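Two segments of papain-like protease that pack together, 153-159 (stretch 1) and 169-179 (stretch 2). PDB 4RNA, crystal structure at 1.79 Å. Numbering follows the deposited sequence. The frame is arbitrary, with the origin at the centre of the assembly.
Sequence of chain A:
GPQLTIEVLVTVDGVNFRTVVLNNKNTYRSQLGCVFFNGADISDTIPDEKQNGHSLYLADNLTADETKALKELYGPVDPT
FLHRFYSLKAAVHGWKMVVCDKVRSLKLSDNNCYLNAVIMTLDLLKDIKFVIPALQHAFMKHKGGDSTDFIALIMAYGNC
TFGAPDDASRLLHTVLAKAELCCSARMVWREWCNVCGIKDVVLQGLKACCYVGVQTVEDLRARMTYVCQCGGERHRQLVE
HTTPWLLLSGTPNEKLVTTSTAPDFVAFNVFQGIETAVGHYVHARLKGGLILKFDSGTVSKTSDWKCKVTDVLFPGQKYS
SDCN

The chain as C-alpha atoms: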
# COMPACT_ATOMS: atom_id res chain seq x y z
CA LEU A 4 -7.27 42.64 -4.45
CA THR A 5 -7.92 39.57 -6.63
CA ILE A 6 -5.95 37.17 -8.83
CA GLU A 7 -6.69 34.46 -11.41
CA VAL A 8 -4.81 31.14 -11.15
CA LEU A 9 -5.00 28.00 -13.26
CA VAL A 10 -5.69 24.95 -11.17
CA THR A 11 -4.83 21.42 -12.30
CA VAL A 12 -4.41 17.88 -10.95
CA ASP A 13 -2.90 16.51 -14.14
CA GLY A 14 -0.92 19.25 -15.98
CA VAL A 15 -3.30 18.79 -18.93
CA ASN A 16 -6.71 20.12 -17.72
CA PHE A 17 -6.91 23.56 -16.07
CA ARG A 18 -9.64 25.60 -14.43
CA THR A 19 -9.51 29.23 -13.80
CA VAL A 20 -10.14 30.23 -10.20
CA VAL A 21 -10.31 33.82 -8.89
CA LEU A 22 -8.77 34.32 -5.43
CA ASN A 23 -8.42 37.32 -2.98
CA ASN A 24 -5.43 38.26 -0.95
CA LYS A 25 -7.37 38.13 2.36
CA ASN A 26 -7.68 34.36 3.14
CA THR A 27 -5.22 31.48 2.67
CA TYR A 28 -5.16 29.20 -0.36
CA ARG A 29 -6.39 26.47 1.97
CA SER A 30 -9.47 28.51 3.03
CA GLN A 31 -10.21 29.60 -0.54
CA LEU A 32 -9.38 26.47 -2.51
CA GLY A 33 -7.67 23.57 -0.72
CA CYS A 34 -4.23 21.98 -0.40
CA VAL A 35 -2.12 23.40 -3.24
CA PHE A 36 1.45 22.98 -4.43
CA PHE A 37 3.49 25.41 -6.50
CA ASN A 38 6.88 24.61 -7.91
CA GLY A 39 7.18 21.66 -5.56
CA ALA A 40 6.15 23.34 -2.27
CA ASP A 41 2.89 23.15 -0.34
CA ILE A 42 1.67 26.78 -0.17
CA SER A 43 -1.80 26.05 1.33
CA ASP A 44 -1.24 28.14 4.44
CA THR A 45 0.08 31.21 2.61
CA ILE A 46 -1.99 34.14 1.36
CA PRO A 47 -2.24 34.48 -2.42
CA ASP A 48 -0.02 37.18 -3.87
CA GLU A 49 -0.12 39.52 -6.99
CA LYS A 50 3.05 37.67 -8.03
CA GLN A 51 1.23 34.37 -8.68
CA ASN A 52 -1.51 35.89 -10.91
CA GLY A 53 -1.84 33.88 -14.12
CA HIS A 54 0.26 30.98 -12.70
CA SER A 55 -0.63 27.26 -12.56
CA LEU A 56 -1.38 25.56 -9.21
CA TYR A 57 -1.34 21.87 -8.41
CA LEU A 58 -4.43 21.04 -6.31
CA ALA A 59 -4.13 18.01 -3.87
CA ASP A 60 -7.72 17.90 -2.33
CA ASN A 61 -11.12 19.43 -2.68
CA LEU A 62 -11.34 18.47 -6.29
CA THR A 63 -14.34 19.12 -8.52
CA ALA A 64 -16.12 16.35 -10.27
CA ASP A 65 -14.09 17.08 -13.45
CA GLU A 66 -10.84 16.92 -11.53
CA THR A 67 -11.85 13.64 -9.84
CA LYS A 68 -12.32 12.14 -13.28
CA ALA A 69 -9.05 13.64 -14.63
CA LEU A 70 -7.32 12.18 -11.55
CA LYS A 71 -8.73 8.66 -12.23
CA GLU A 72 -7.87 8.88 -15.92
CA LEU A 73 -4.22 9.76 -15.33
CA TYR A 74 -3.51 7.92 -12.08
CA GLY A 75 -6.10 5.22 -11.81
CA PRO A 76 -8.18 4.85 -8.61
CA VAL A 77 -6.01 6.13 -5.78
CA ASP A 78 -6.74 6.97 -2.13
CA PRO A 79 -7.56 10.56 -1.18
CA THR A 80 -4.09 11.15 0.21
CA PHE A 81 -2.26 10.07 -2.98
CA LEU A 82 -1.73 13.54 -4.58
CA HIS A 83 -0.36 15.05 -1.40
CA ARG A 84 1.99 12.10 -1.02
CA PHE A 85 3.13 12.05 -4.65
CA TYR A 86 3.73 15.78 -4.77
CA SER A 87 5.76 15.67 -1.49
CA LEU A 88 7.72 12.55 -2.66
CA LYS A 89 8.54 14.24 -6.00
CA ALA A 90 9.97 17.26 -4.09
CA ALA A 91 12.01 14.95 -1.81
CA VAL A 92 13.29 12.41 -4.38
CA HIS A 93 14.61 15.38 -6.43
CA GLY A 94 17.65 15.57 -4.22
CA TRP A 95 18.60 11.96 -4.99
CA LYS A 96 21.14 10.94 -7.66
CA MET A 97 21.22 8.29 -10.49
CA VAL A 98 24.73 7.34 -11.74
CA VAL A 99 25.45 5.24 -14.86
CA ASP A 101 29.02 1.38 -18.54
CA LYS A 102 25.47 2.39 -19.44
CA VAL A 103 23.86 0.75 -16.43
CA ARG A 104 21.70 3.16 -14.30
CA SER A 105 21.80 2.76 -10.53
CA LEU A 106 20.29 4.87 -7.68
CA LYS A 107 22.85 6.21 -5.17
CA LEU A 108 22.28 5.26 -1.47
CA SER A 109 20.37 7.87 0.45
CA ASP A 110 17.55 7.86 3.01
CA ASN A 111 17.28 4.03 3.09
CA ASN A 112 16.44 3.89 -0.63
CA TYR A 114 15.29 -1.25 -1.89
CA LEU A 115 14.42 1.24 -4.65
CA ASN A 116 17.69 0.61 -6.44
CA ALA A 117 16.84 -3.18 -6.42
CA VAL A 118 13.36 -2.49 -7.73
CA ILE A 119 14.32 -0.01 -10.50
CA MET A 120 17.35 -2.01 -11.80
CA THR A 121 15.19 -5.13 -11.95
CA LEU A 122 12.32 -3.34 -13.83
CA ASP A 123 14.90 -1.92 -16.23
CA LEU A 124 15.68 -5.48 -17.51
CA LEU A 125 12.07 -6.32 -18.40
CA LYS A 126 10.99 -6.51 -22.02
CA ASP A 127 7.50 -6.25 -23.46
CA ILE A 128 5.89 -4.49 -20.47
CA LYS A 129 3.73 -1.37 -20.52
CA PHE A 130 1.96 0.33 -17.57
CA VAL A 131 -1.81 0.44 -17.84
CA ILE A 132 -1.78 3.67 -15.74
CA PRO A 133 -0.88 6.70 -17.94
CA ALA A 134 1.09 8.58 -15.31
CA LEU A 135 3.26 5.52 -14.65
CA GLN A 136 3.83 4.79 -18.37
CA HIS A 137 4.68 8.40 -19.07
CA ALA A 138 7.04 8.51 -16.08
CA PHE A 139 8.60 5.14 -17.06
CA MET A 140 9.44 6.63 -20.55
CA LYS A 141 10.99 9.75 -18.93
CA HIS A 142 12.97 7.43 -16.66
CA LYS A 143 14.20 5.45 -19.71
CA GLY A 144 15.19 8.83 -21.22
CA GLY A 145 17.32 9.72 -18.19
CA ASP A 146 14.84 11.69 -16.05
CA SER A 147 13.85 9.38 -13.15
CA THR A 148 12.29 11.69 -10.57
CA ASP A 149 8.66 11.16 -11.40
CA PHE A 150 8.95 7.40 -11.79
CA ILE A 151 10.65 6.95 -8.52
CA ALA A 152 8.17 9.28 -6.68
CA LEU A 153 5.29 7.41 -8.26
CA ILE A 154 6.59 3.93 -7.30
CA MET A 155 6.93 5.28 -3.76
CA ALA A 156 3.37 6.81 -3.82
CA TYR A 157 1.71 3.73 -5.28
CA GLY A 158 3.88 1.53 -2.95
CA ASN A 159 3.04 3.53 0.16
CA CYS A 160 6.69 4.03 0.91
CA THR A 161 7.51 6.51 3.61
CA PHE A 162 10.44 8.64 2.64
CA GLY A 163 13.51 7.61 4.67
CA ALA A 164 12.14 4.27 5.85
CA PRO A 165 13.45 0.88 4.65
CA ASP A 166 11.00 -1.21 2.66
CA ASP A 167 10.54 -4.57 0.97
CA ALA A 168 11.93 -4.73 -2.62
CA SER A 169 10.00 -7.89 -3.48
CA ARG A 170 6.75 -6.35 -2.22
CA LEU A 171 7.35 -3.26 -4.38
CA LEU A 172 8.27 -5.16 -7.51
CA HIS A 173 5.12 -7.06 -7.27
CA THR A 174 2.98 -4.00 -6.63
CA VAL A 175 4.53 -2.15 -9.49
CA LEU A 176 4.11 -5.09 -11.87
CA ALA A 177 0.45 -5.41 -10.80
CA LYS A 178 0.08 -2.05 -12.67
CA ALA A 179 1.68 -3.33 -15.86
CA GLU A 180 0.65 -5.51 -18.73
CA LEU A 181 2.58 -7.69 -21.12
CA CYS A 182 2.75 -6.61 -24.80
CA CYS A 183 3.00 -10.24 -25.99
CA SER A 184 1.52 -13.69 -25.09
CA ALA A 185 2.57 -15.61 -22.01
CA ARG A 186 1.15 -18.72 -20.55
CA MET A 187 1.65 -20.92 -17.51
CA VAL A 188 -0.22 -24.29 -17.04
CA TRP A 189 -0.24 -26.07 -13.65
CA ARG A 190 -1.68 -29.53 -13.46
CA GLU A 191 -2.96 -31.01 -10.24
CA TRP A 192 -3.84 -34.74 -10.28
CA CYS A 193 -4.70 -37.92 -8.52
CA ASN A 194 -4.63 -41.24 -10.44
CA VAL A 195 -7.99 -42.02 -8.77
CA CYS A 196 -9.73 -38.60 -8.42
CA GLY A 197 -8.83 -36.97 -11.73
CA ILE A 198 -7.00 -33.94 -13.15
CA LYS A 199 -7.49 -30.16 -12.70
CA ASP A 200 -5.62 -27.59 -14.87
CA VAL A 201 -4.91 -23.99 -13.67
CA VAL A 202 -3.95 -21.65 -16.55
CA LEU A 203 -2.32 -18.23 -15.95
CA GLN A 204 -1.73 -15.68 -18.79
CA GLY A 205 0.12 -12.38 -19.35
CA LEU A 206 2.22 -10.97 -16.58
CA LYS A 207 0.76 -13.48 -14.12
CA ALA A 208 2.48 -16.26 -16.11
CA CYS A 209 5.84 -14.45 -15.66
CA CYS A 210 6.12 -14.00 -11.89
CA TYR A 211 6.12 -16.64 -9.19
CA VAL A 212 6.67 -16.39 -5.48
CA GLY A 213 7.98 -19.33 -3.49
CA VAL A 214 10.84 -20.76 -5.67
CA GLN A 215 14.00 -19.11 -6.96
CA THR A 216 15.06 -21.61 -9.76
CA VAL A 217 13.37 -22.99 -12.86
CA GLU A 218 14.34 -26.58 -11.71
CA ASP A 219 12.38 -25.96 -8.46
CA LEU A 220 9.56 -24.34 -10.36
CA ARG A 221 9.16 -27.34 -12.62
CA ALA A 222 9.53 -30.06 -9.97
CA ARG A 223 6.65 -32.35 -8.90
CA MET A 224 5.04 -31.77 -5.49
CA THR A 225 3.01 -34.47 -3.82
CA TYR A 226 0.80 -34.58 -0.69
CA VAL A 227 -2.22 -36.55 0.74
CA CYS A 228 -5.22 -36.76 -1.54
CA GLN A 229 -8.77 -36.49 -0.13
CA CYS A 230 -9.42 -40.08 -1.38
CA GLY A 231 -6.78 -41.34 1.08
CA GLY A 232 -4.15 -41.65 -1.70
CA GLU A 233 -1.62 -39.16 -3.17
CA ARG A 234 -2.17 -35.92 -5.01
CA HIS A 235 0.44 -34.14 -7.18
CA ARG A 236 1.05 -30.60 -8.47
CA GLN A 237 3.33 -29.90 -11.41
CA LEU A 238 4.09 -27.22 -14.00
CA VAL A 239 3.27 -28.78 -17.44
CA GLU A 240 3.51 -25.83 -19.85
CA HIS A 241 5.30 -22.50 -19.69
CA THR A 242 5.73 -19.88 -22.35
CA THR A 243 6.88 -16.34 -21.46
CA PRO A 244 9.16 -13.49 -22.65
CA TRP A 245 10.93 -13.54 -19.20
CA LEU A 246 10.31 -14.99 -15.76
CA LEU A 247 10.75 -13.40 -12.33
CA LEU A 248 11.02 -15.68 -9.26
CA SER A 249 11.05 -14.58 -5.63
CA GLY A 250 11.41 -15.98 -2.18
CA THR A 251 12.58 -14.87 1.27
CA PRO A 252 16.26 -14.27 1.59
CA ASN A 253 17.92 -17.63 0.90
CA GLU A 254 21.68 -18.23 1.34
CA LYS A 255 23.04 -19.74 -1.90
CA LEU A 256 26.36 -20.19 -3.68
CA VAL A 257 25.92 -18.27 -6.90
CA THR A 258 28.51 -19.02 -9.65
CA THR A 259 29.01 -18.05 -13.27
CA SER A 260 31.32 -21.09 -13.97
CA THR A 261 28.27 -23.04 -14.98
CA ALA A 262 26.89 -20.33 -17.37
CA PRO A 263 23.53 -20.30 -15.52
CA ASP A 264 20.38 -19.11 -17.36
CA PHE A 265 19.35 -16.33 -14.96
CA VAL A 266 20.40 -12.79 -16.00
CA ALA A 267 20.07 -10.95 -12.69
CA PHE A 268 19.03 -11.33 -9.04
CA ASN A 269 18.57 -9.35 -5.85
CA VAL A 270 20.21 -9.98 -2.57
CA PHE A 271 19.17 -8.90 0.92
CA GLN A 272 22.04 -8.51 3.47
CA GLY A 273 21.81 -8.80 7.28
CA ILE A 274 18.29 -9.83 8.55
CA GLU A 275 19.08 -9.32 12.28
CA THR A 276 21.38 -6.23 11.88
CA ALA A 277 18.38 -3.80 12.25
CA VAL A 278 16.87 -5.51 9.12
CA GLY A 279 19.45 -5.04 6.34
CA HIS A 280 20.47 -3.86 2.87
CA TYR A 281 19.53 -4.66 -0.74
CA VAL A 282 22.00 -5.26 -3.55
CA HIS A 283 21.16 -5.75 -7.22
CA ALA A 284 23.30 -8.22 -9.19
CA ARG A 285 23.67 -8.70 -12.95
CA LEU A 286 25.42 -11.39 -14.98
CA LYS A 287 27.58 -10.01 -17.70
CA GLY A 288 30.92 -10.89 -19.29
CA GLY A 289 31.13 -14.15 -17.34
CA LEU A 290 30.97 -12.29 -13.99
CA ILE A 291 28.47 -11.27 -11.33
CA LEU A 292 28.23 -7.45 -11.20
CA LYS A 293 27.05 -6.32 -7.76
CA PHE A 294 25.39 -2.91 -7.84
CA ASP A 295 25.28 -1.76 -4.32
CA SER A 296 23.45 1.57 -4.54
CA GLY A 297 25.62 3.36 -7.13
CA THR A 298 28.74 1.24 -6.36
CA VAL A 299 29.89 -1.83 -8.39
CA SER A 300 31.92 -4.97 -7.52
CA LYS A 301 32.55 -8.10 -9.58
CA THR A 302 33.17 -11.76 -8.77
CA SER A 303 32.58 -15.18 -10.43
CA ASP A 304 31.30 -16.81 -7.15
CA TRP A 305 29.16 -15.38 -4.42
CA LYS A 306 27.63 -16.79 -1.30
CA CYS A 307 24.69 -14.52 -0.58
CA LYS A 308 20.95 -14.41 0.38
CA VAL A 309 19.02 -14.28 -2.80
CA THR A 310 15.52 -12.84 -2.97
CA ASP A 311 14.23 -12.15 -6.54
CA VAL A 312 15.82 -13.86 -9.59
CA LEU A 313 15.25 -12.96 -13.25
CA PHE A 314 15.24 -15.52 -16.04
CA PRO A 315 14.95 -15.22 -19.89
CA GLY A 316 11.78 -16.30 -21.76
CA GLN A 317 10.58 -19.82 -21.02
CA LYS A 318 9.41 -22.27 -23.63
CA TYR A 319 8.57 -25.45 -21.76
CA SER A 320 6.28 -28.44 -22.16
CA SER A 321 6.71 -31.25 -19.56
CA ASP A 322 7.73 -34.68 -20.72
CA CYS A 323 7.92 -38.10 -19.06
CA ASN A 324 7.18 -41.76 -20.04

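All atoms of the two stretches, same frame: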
# COMPACT_ATOMS: atom_id res chain seq x y z
N LEU A 153 6.49 8.20 -8.08
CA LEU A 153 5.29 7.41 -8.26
C LEU A 153 5.32 5.98 -7.69
O LEU A 153 4.33 5.53 -7.09
CB LEU A 153 4.96 7.35 -9.74
CG LEU A 153 4.25 8.57 -10.36
CD1 LEU A 153 4.05 8.31 -11.84
CD2 LEU A 153 2.91 8.92 -9.71
N ILE A 154 6.42 5.24 -7.89
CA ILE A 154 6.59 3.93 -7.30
C ILE A 154 6.42 4.09 -5.80
O ILE A 154 5.71 3.30 -5.19
CB ILE A 154 7.99 3.31 -7.64
CG1 ILE A 154 8.06 2.89 -9.09
CG2 ILE A 154 8.36 2.16 -6.70
CD1 ILE A 154 9.46 2.37 -9.37
N MET A 155 7.09 5.06 -5.19
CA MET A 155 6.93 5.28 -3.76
C MET A 155 5.46 5.61 -3.32
O MET A 155 4.97 5.10 -2.27
CB MET A 155 7.90 6.38 -3.32
CG MET A 155 9.31 5.85 -3.34
SD MET A 155 10.41 7.19 -2.89
CE MET A 155 10.45 6.94 -1.11
N ALA A 156 4.75 6.41 -4.13
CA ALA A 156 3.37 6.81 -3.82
C ALA A 156 2.45 5.63 -3.93
O ALA A 156 1.73 5.29 -2.96
CB ALA A 156 2.93 8.00 -4.70
N TYR A 157 2.53 4.93 -5.08
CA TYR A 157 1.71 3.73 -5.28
C TYR A 157 2.11 2.61 -4.28
O TYR A 157 1.26 1.84 -3.88
CB TYR A 157 1.89 3.22 -6.70
CG TYR A 157 1.10 3.99 -7.75
CD1 TYR A 157 -0.32 4.04 -7.71
CD2 TYR A 157 1.77 4.70 -8.74
CE1 TYR A 157 -1.04 4.78 -8.66
CE2 TYR A 157 1.07 5.46 -9.69
CZ TYR A 157 -0.33 5.48 -9.66
OH TYR A 157 -1.01 6.20 -10.58
N GLY A 158 3.37 2.61 -3.82
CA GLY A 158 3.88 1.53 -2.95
C GLY A 158 3.71 1.83 -1.45
O GLY A 158 3.94 0.99 -0.59
N ASN A 159 3.27 3.05 -1.16
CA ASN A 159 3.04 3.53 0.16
C ASN A 159 4.29 3.50 0.92
O ASN A 159 4.26 3.12 2.07
CB ASN A 159 2.00 2.68 0.87
CG ASN A 159 0.64 2.86 0.29
OD1 ASN A 159 0.19 3.98 0.10
ND2 ASN A 159 -0.04 1.76 -0.00
N SER A 169 10.88 -6.92 -2.78
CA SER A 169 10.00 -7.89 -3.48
C SER A 169 8.57 -7.40 -3.46
O SER A 169 7.87 -7.54 -4.47
CB SER A 169 10.14 -9.36 -2.94
OG SER A 169 11.54 -9.74 -2.97
N ARG A 170 8.14 -6.85 -2.32
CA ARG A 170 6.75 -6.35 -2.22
C ARG A 170 6.56 -5.30 -3.29
O ARG A 170 5.60 -5.32 -4.03
CB ARG A 170 6.48 -5.75 -0.85
CG ARG A 170 5.06 -5.16 -0.66
CD ARG A 170 5.00 -4.44 0.70
NE ARG A 170 5.54 -3.09 0.64
CZ ARG A 170 5.01 -2.04 -0.00
NH1 ARG A 170 3.90 -2.08 -0.81
NH2 ARG A 170 5.66 -0.93 0.09
N LEU A 171 7.49 -4.35 -3.36
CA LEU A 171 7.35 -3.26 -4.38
C LEU A 171 7.39 -3.70 -5.80
O LEU A 171 6.58 -3.21 -6.67
CB LEU A 171 8.45 -2.20 -4.14
CG LEU A 171 8.07 -0.84 -3.61
CD1 LEU A 171 6.74 -0.26 -4.17
CD2 LEU A 171 8.01 -1.00 -2.10
N LEU A 172 8.29 -4.65 -6.13
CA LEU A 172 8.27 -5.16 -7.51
C LEU A 172 6.95 -5.70 -7.85
O LEU A 172 6.41 -5.52 -8.94
CB LEU A 172 9.26 -6.34 -7.65
CG LEU A 172 10.60 -5.98 -8.17
CD1 LEU A 172 11.52 -7.19 -8.16
CD2 LEU A 172 10.41 -5.43 -9.58
N HIS A 173 6.37 -6.44 -6.91
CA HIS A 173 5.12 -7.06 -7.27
C HIS A 173 3.99 -6.06 -7.35
O HIS A 173 3.17 -6.14 -8.25
CB HIS A 173 4.87 -8.37 -6.42
CG HIS A 173 5.87 -9.51 -6.75
ND1 HIS A 173 5.53 -10.62 -7.48
CD2 HIS A 173 7.24 -9.65 -6.46
CE1 HIS A 173 6.63 -11.42 -7.62
NE2 HIS A 173 7.66 -10.83 -7.00
N THR A 174 3.97 -5.04 -6.51
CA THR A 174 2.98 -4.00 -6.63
C THR A 174 3.11 -3.15 -7.86
O THR A 174 2.10 -2.72 -8.45
CB THR A 174 3.00 -3.00 -5.44
OG1 THR A 174 4.32 -2.49 -5.30
CG2 THR A 174 2.67 -3.65 -4.21
N VAL A 175 4.35 -2.87 -8.27
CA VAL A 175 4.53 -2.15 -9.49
C VAL A 175 4.06 -2.99 -10.67
O VAL A 175 3.40 -2.46 -11.52
CB VAL A 175 6.00 -1.67 -9.68
CG1 VAL A 175 6.19 -1.08 -11.07
CG2 VAL A 175 6.33 -0.60 -8.65
N LEU A 176 4.42 -4.28 -10.73
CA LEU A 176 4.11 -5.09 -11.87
C LEU A 176 2.63 -5.39 -11.89
O LEU A 176 2.03 -5.60 -12.99
CB LEU A 176 4.91 -6.37 -11.84
CG LEU A 176 6.39 -6.18 -12.23
CD1 LEU A 176 7.20 -7.46 -11.96
CD2 LEU A 176 6.50 -5.74 -13.66
N ALA A 177 1.97 -5.34 -10.73
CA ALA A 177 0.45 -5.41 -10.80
C ALA A 177 -0.18 -4.27 -11.63
O ALA A 177 -1.32 -4.39 -12.08
CB ALA A 177 -0.19 -5.47 -9.41
N LYS A 178 0.55 -3.18 -11.86
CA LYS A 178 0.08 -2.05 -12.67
C LYS A 178 0.49 -2.13 -14.12
O LYS A 178 0.33 -1.14 -14.87
CB LYS A 178 0.63 -0.73 -12.10
CG LYS A 178 0.40 -0.50 -10.59
CD LYS A 178 -1.00 -0.90 -10.23
CE LYS A 178 -1.60 0.05 -9.19
NZ LYS A 178 -0.90 -0.10 -7.88
N ALA A 179 1.09 -3.26 -14.53
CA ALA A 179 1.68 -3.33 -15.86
C ALA A 179 0.93 -4.38 -16.66
O ALA A 179 0.18 -5.17 -16.10
CB ALA A 179 3.18 -3.66 -15.80

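The helix of stretch 1 and the helix that runs through the first part of stretch 2 cross nearly at right angles, at 94°, with their axes 9.9 Å apart at closest approach. The contact buries 312 Å², both sides summed.

Gly-158 CA lies 3.6 Å from Leu-171 CD1. An ideal CB on Gly-158 would sit 2.3 Å from Leu-171 CD1, a clash, so the absence of a side chain makes room for the leucine. The CA-to-CB bond of Leu-171 points toward stretch 1, with chi1 at -110°, between wells. Leu-171 CD1 also meets Ile-154 CG2, at 3.9 Å. The CA-to-CB bond of Ile-154 points sideways, its rotamer is m, t, and Ile-154 CG1 packs 3.9 Å from Val-175 CG2.

The polar link is made by Arg-170. Its CA-to-CB bond points sideways, but chi3 is p and chi4 is 69°, and the end of the chain comes nearer to stretch 1. Arg-170 NH2 donates a hydrogen bond of 2.7 Å to Gly-158 O. Arg-170 NH1 adds a weak one to Gly-158 O, at 3.1 Å. The carbonyl lies at the guanidinium edge, near its plane.

The CA-to-CB bonds of Tyr-157 and Lys-178 both point toward the opposing stretch, with chi1 m in each. Lys-178 continues with chi2 m, chi3 off-well at -142° and chi4 m. Lys-178 NZ lies 4.2 Å from Tyr-157 CD1, oblique to the ring.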